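Angiogenin-1 (Salmo salar, PDB 7BFK) probably cleaves RNA as a secreted endonuclease of the pancreatic ribonuclease family. Local coordinates at residues A[68-79]-A[97-107]. Residues are numbered along the deposited sequence; the frame is centred on the assembly and turned at random.
Sequences NLVQSNKPFSVV and SSATKKVIIAC
Ser72 OG accepts the backbone N-H of Val103 at 3.0 Å. Ser72 N gives its own hydrogen to Val103 O. The hydroxyl thus stands in for a main-chain carbonyl. Its chi1 of 67° sets OG between the backbone N and carbonyl carbon, where it also donates to Lys74 O at 2.8 Å. That bond ties the link 73-75 between the two strands to the ladder. Val103 CG2 packs against Ser72 CB. It also lies 4.0 Å from Phe76 CD1, the Val103 and Phe76 side chains crossing at about a right angle. Ser72 CB also lies in the plane of the Phe76 ring, at its edge. The other branch, Val103 CG1, meets Val78 CG1; the two side chains run antiparallel past one another. Beside the link, the aliphatic part of Lys102 runs along Ser72 O, with CD 3.3 Å away. Further along, Val70 CG2 touches Cys107 SG at 3.6 Å; this sulfur is in the disulfide to Cys58.

Around these side chains strand 97-107 pairs antiparallel with both 69-72 and 76-79. Val70 and Ile105 form one hydrogen-bonded pair; Phe76-Lys101 and Val78-Ala99 form two more. Between Gln71 and Phe76 the pairing slips by two residues, so the two ladders are separate. Ile57 backs Ser72 and Val103, and strand 43-47 flanks Phe76 and Val78.

Replacing Ser72 with an alanine removes the hydroxyl, which is likely to leave Val103 N without its acceptor and Lys74 O without its donor. One long strand thus serves two partners in this ribonuclease A fold, and a single buried hydroxyl, used as both acceptor and donor, bridges the break between them.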
ATOM      1  N   ASN A  68      -1.861  -6.442  15.557  1.00 63.88           N
ATOM      2  CA  ASN A  68      -2.512  -5.205  15.045  1.00 62.84           C
ATOM      3  C   ASN A  68      -2.896  -5.356  13.575  1.00 50.06           C
ATOM      4  O   ASN A  68      -3.349  -4.346  12.999  1.00 54.89           O
ATOM      5  CB  ASN A  68      -1.624  -3.970  15.207  1.00 64.07           C
ATOM      6  CG  ASN A  68      -1.522  -3.510  16.644  1.00 71.18           C
ATOM      7  OD1 ASN A  68      -2.048  -4.158  17.550  1.00 70.04           O
ATOM      8  ND2 ASN A  68      -0.856  -2.387  16.859  1.00 69.52           N
ATOM      9  N   LEU A  69      -2.753  -6.550  12.993  1.00 47.77           N
ATOM     10  CA  LEU A  69      -3.097  -6.769  11.566  1.00 39.75           C
ATOM     11  C   LEU A  69      -4.596  -7.031  11.443  1.00 40.59           C
ATOM     12  O   LEU A  69      -5.161  -7.829  12.244  1.00 34.31           O
ATOM     13  CB  LEU A  69      -2.265  -7.905  10.965  1.00 43.63           C
ATOM     14  CG  LEU A  69      -0.758  -7.645  10.895  1.00 44.82           C
ATOM     15  CD1 LEU A  69      -0.027  -8.846  10.326  1.00 46.27           C
ATOM     16  CD2 LEU A  69      -0.456  -6.412  10.072  1.00 49.57           C
ATOM     17  N   VAL A  70      -5.216  -6.376  10.462  1.00 32.71           N
ATOM     18  CA  VAL A  70      -6.661  -6.485  10.172  1.00 32.87           C
ATOM     19  C   VAL A  70      -6.810  -6.827   8.694  1.00 34.72           C
ATOM     20  O   VAL A  70      -6.142  -6.182   7.857  1.00 30.38           O
ATOM     21  CB  VAL A  70      -7.383  -5.183  10.544  1.00 36.97           C
ATOM     22  CG1 VAL A  70      -8.887  -5.332  10.434  1.00 38.46           C
ATOM     23  CG2 VAL A  70      -6.989  -4.717  11.942  1.00 42.07           C
ATOM     24  N   GLN A  71      -7.621  -7.831   8.402  1.00 33.35           N
ATOM     25  CA  GLN A  71      -7.941  -8.280   7.034  1.00 31.16           C
ATOM     26  C   GLN A  71      -9.286  -7.675   6.660  1.00 33.95           C
ATOM     27  O   GLN A  71     -10.238  -7.819   7.445  1.00 32.76           O
ATOM     28  CB  GLN A  71      -7.924  -9.804   7.004  1.00 35.74           C
ATOM     29  CG  GLN A  71      -8.462 -10.421   5.736  1.00 35.49           C
ATOM     30  CD  GLN A  71      -8.321 -11.917   5.771  1.00 40.11           C
ATOM     31  OE1 GLN A  71      -7.270 -12.452   6.113  1.00 45.84           O
ATOM     32  NE2 GLN A  71      -9.373 -12.601   5.367  1.00 44.85           N
ATOM     33  N   SER A  72      -9.367  -6.989   5.532  1.00 29.75           N
ATOM     34  CA  SER A  72     -10.632  -6.408   5.046  1.00 29.23           C
ATOM     35  C   SER A  72     -11.652  -7.543   4.825  1.00 32.23           C
ATOM     36  O   SER A  72     -11.264  -8.655   4.376  1.00 27.93           O
ATOM     37  CB  SER A  72     -10.409  -5.574   3.796  1.00 28.66           C
ATOM     38  OG  SER A  72     -10.030  -6.400   2.727  1.00 26.49           O
ATOM     39  N   ASN A  73     -12.916  -7.286   5.148  1.00 32.70           N
ATOM     40  CA  ASN A  73     -14.005  -8.275   4.999  1.00 34.46           C
ATOM     41  C   ASN A  73     -14.459  -8.293   3.544  1.00 36.17           C
ATOM     42  O   ASN A  73     -15.061  -9.287   3.128  1.00 39.96           O
ATOM     43  CB  ASN A  73     -15.145  -7.981   5.971  1.00 34.75           C
ATOM     44  CG  ASN A  73     -14.759  -8.274   7.396  1.00 36.73           C
ATOM     45  OD1 ASN A  73     -13.892  -9.105   7.651  1.00 36.70           O
ATOM     46  ND2 ASN A  73     -15.407  -7.602   8.330  1.00 41.58           N
ATOM     47  N   LYS A  74     -14.175  -7.234   2.789  1.00 33.54           N
ATOM     48  CA  LYS A  74     -14.507  -7.197   1.347  1.00 34.72           C
ATOM     49  C   LYS A  74     -13.212  -7.134   0.554  1.00 32.67           C
ATOM     50  O   LYS A  74     -12.212  -6.597   1.022  1.00 32.39           O
ATOM     51  CB  LYS A  74     -15.472  -6.050   1.036  1.00 42.71           C
ATOM     52  CG  LYS A  74     -16.825  -6.181   1.726  1.00 47.73           C
ATOM     53  CD  LYS A  74     -17.869  -5.206   1.248  1.00 59.70           C
ATOM     54  CE  LYS A  74     -18.415  -5.539  -0.124  1.00 67.14           C
ATOM     55  NZ  LYS A  74     -19.228  -6.780  -0.112  1.00 71.10           N
ATOM     56  N   PRO A  75     -13.192  -7.716  -0.652  1.00 32.00           N
ATOM     57  CA  PRO A  75     -12.030  -7.630  -1.522  1.00 31.00           C
ATOM     58  C   PRO A  75     -11.948  -6.242  -2.174  1.00 29.90           C
ATOM     59  O   PRO A  75     -12.971  -5.593  -2.331  1.00 28.72           O
ATOM     60  CB  PRO A  75     -12.301  -8.717  -2.560  1.00 31.27           C
ATOM     61  CG  PRO A  75     -13.805  -8.737  -2.662  1.00 31.89           C
ATOM     62  CD  PRO A  75     -14.300  -8.484  -1.255  1.00 33.11           C
ATOM     63  N   PHE A  76     -10.736  -5.832  -2.531  1.00 26.77           N
ATOM     64  CA  PHE A  76     -10.419  -4.563  -3.208  1.00 28.27           C
ATOM     65  C   PHE A  76      -9.714  -4.863  -4.535  1.00 29.62           C
ATOM     66  O   PHE A  76      -9.057  -5.924  -4.651  1.00 29.89           O
ATOM     67  CB  PHE A  76      -9.490  -3.701  -2.331  1.00 25.86           C
ATOM     68  CG  PHE A  76     -10.143  -3.063  -1.140  1.00 27.97           C
ATOM     69  CD1 PHE A  76     -10.285  -3.757   0.051  1.00 28.60           C
ATOM     70  CD2 PHE A  76     -10.655  -1.773  -1.215  1.00 31.35           C
ATOM     71  CE1 PHE A  76     -10.899  -3.161   1.141  1.00 30.91           C
ATOM     72  CE2 PHE A  76     -11.268  -1.184  -0.116  1.00 31.64           C
ATOM     73  CZ  PHE A  76     -11.393  -1.883   1.054  1.00 31.67           C
ATOM     74  N   SER A  77      -9.889  -3.998  -5.535  1.00 27.54           N
ATOM     75  CA  SER A  77      -9.037  -3.996  -6.738  1.00 29.90           C
ATOM     76  C   SER A  77      -7.687  -3.460  -6.293  1.00 28.82           C
ATOM     77  O   SER A  77      -7.674  -2.410  -5.622  1.00 27.35           O
ATOM     78  CB  SER A  77      -9.566  -3.159  -7.868  1.00 35.19           C
ATOM     79  OG  SER A  77     -10.628  -3.811  -8.505  1.00 38.14           O
ATOM     80  N   VAL A  78      -6.614  -4.160  -6.624  1.00 26.60           N
ATOM     81  CA  VAL A  78      -5.247  -3.715  -6.258  1.00 24.43           C
ATOM     82  C   VAL A  78      -4.368  -3.777  -7.496  1.00 26.31           C
ATOM     83  O   VAL A  78      -4.683  -4.518  -8.454  1.00 26.36           O
ATOM     84  CB  VAL A  78      -4.653  -4.545  -5.098  1.00 24.32           C
ATOM     85  CG1 VAL A  78      -5.498  -4.441  -3.838  1.00 25.88           C
ATOM     86  CG2 VAL A  78      -4.449  -6.000  -5.484  1.00 25.27           C
ATOM     87  N   VAL A  79      -3.319  -2.980  -7.467  1.00 26.87           N
ATOM     88  CA  VAL A  79      -2.211  -2.997  -8.446  1.00 29.99           C
ATOM     89  C   VAL A  79      -0.956  -3.271  -7.626  1.00 27.96           C
ATOM     90  O   VAL A  79      -0.727  -2.541  -6.642  1.00 27.99           O
ATOM     91  CB  VAL A  79      -2.102  -1.691  -9.253  1.00 32.17           C
ATOM     92  CG1 VAL A  79      -0.768  -1.618  -9.976  1.00 33.81           C
ATOM     93  CG2 VAL A  79      -3.272  -1.535 -10.234  1.00 33.41           C
ATOM     94  N   SER A  97       1.020  -5.688 -11.945  1.00 46.69           N
ATOM     95  CA  SER A  97      -0.008  -6.746 -12.036  1.00 44.80           C
ATOM     96  C   SER A  97      -1.251  -6.283 -11.288  1.00 44.16           C
ATOM     97  O   SER A  97      -1.149  -5.447 -10.353  1.00 37.11           O
ATOM     98  CB  SER A  97       0.503  -8.087 -11.565  1.00 49.59           C
ATOM     99  OG  SER A  97       1.019  -8.003 -10.257  1.00 46.55           O
ATOM    100  N   SER A  98      -2.397  -6.748 -11.744  1.00 40.86           N
ATOM    101  CA  SER A  98      -3.708  -6.407 -11.176  1.00 42.05           C
ATOM    102  C   SER A  98      -4.237  -7.646 -10.475  1.00 41.34           C
ATOM    103  O   SER A  98      -3.876  -8.765 -10.897  1.00 39.00           O
ATOM    104  CB  SER A  98      -4.641  -5.922 -12.253  1.00 48.36           C
ATOM    105  OG  SER A  98      -5.827  -5.422 -11.671  1.00 66.28           O
ATOM    106  N   ALA A  99      -5.007  -7.453  -9.416  1.00 36.29           N
ATOM    107  CA  ALA A  99      -5.660  -8.532  -8.658  1.00 36.20           C
ATOM    108  C   ALA A  99      -6.845  -7.962  -7.885  1.00 33.08           C
ATOM    109  O   ALA A  99      -6.964  -6.721  -7.748  1.00 29.90           O
ATOM    110  CB  ALA A  99      -4.672  -9.200  -7.724  1.00 40.35           C
ATOM    111  N   THR A 100      -7.704  -8.857  -7.425  1.00 30.58           N
ATOM    112  CA  THR A 100      -8.853  -8.551  -6.572  1.00 33.36           C
ATOM    113  C   THR A 100      -8.659  -9.366  -5.304  1.00 32.87           C
ATOM    114  O   THR A 100      -8.751 -10.591  -5.384  1.00 33.70           O
ATOM    115  CB  THR A 100     -10.183  -8.822  -7.278  1.00 34.84           C
ATOM    116  OG1 THR A 100     -10.170  -8.106  -8.514  1.00 36.95           O
ATOM    117  CG2 THR A 100     -11.342  -8.378  -6.422  1.00 35.27           C
ATOM    118  N   LYS A 101      -8.374  -8.710  -4.184  1.00 29.75           N
ATOM    119  CA  LYS A 101      -8.014  -9.443  -2.944  1.00 28.96           C
ATOM    120  C   LYS A 101      -8.430  -8.683  -1.697  1.00 27.05           C
ATOM    121  O   LYS A 101      -8.566  -7.444  -1.740  1.00 25.86           O
ATOM    122  CB  LYS A 101      -6.501  -9.713  -2.949  1.00 35.57           C
ATOM    123  CG  LYS A 101      -6.097 -10.780  -3.959  1.00 40.33           C
ATOM    124  CD  LYS A 101      -4.872 -11.556  -3.641  1.00 49.83           C
ATOM    125  CE  LYS A 101      -4.684 -12.738  -4.574  1.00 53.05           C
ATOM    126  NZ  LYS A 101      -5.681 -13.800  -4.314  1.00 59.48           N
ATOM    127  N   LYS A 102      -8.692  -9.425  -0.630  1.00 28.16           N
ATOM    128  CA  LYS A 102      -8.851  -8.830   0.706  1.00 30.16           C
ATOM    129  C   LYS A 102      -7.456  -8.310   1.040  1.00 27.71           C
ATOM    130  O   LYS A 102      -6.464  -8.969   0.622  1.00 27.61           O
ATOM    131  CB  LYS A 102      -9.386  -9.845   1.711  1.00 30.46           C
ATOM    132  CG  LYS A 102     -10.746 -10.418   1.328  1.00 37.60           C
ATOM    133  CD  LYS A 102     -11.386 -11.256   2.396  1.00 41.56           C
ATOM    134  CE  LYS A 102     -12.535 -12.088   1.878  1.00 48.08           C
ATOM    135  NZ  LYS A 102     -13.311 -11.348   0.862  1.00 56.11           N
ATOM    136  N   VAL A 103      -7.369  -7.165   1.693  1.00 27.18           N
ATOM    137  CA  VAL A 103      -6.054  -6.566   2.041  1.00 25.53           C
ATOM    138  C   VAL A 103      -5.823  -6.741   3.543  1.00 27.33           C
ATOM    139  O   VAL A 103      -6.815  -6.851   4.315  1.00 28.93           O
ATOM    140  CB  VAL A 103      -5.980  -5.103   1.605  1.00 25.92           C
ATOM    141  CG1 VAL A 103      -6.058  -4.988   0.094  1.00 27.35           C
ATOM    142  CG2 VAL A 103      -7.065  -4.273   2.280  1.00 28.61           C
ATOM    143  N   ILE A 104      -4.564  -6.856   3.931  1.00 27.34           N
ATOM    144  CA  ILE A 104      -4.162  -6.974   5.347  1.00 26.65           C
ATOM    145  C   ILE A 104      -3.327  -5.753   5.683  1.00 28.70           C
ATOM    146  O   ILE A 104      -2.277  -5.570   5.075  1.00 25.90           O
ATOM    147  CB  ILE A 104      -3.439  -8.287   5.618  1.00 30.39           C
ATOM    148  CG1 ILE A 104      -4.225  -9.482   5.072  1.00 30.64           C
ATOM    149  CG2 ILE A 104      -3.174  -8.388   7.110  1.00 30.86           C
ATOM    150  CD1 ILE A 104      -3.406 -10.746   4.912  1.00 36.98           C
ATOM    151  N   ILE A 105      -3.808  -4.950   6.616  1.00 27.00           N
ATOM    152  CA  ILE A 105      -3.160  -3.676   7.012  1.00 29.44           C
ATOM    153  C   ILE A 105      -3.011  -3.650   8.528  1.00 34.80           C
ATOM    154  O   ILE A 105      -3.558  -4.519   9.198  1.00 30.31           O
ATOM    155  CB  ILE A 105      -4.001  -2.489   6.528  1.00 29.29           C
ATOM    156  CG1 ILE A 105      -5.319  -2.386   7.303  1.00 30.63           C
ATOM    157  CG2 ILE A 105      -4.226  -2.571   5.031  1.00 29.75           C
ATOM    158  CD1 ILE A 105      -6.121  -1.157   6.986  1.00 31.26           C
ATOM    159  N   ALA A 106      -2.266  -2.675   9.010  1.00 34.46           N
ATOM    160  CA  ALA A 106      -2.119  -2.358  10.430  1.00 34.69           C
ATOM    161  C   ALA A 106      -3.093  -1.226  10.725  1.00 37.96           C
ATOM    162  O   ALA A 106      -3.247  -0.315   9.865  1.00 35.75           O
ATOM    163  CB  ALA A 106      -0.680  -1.986  10.736  1.00 37.18           C
ATOM    164  N   CYS A 107      -3.801  -1.324  11.837  1.00 37.28           N
ATOM    165  CA  CYS A 107      -4.718  -0.277  12.334  1.00 37.97           C
ATOM    166  C   CYS A 107      -4.177   0.268  13.654  1.00 41.56           C
ATOM    167  O   CYS A 107      -3.785  -0.540  14.502  1.00 43.61           O
ATOM    168  CB  CYS A 107      -6.126  -0.816  12.562  1.00 39.06           C
ATOM    169  SG  CYS A 107      -6.998  -1.268  11.036  1.00 37.41           S
TER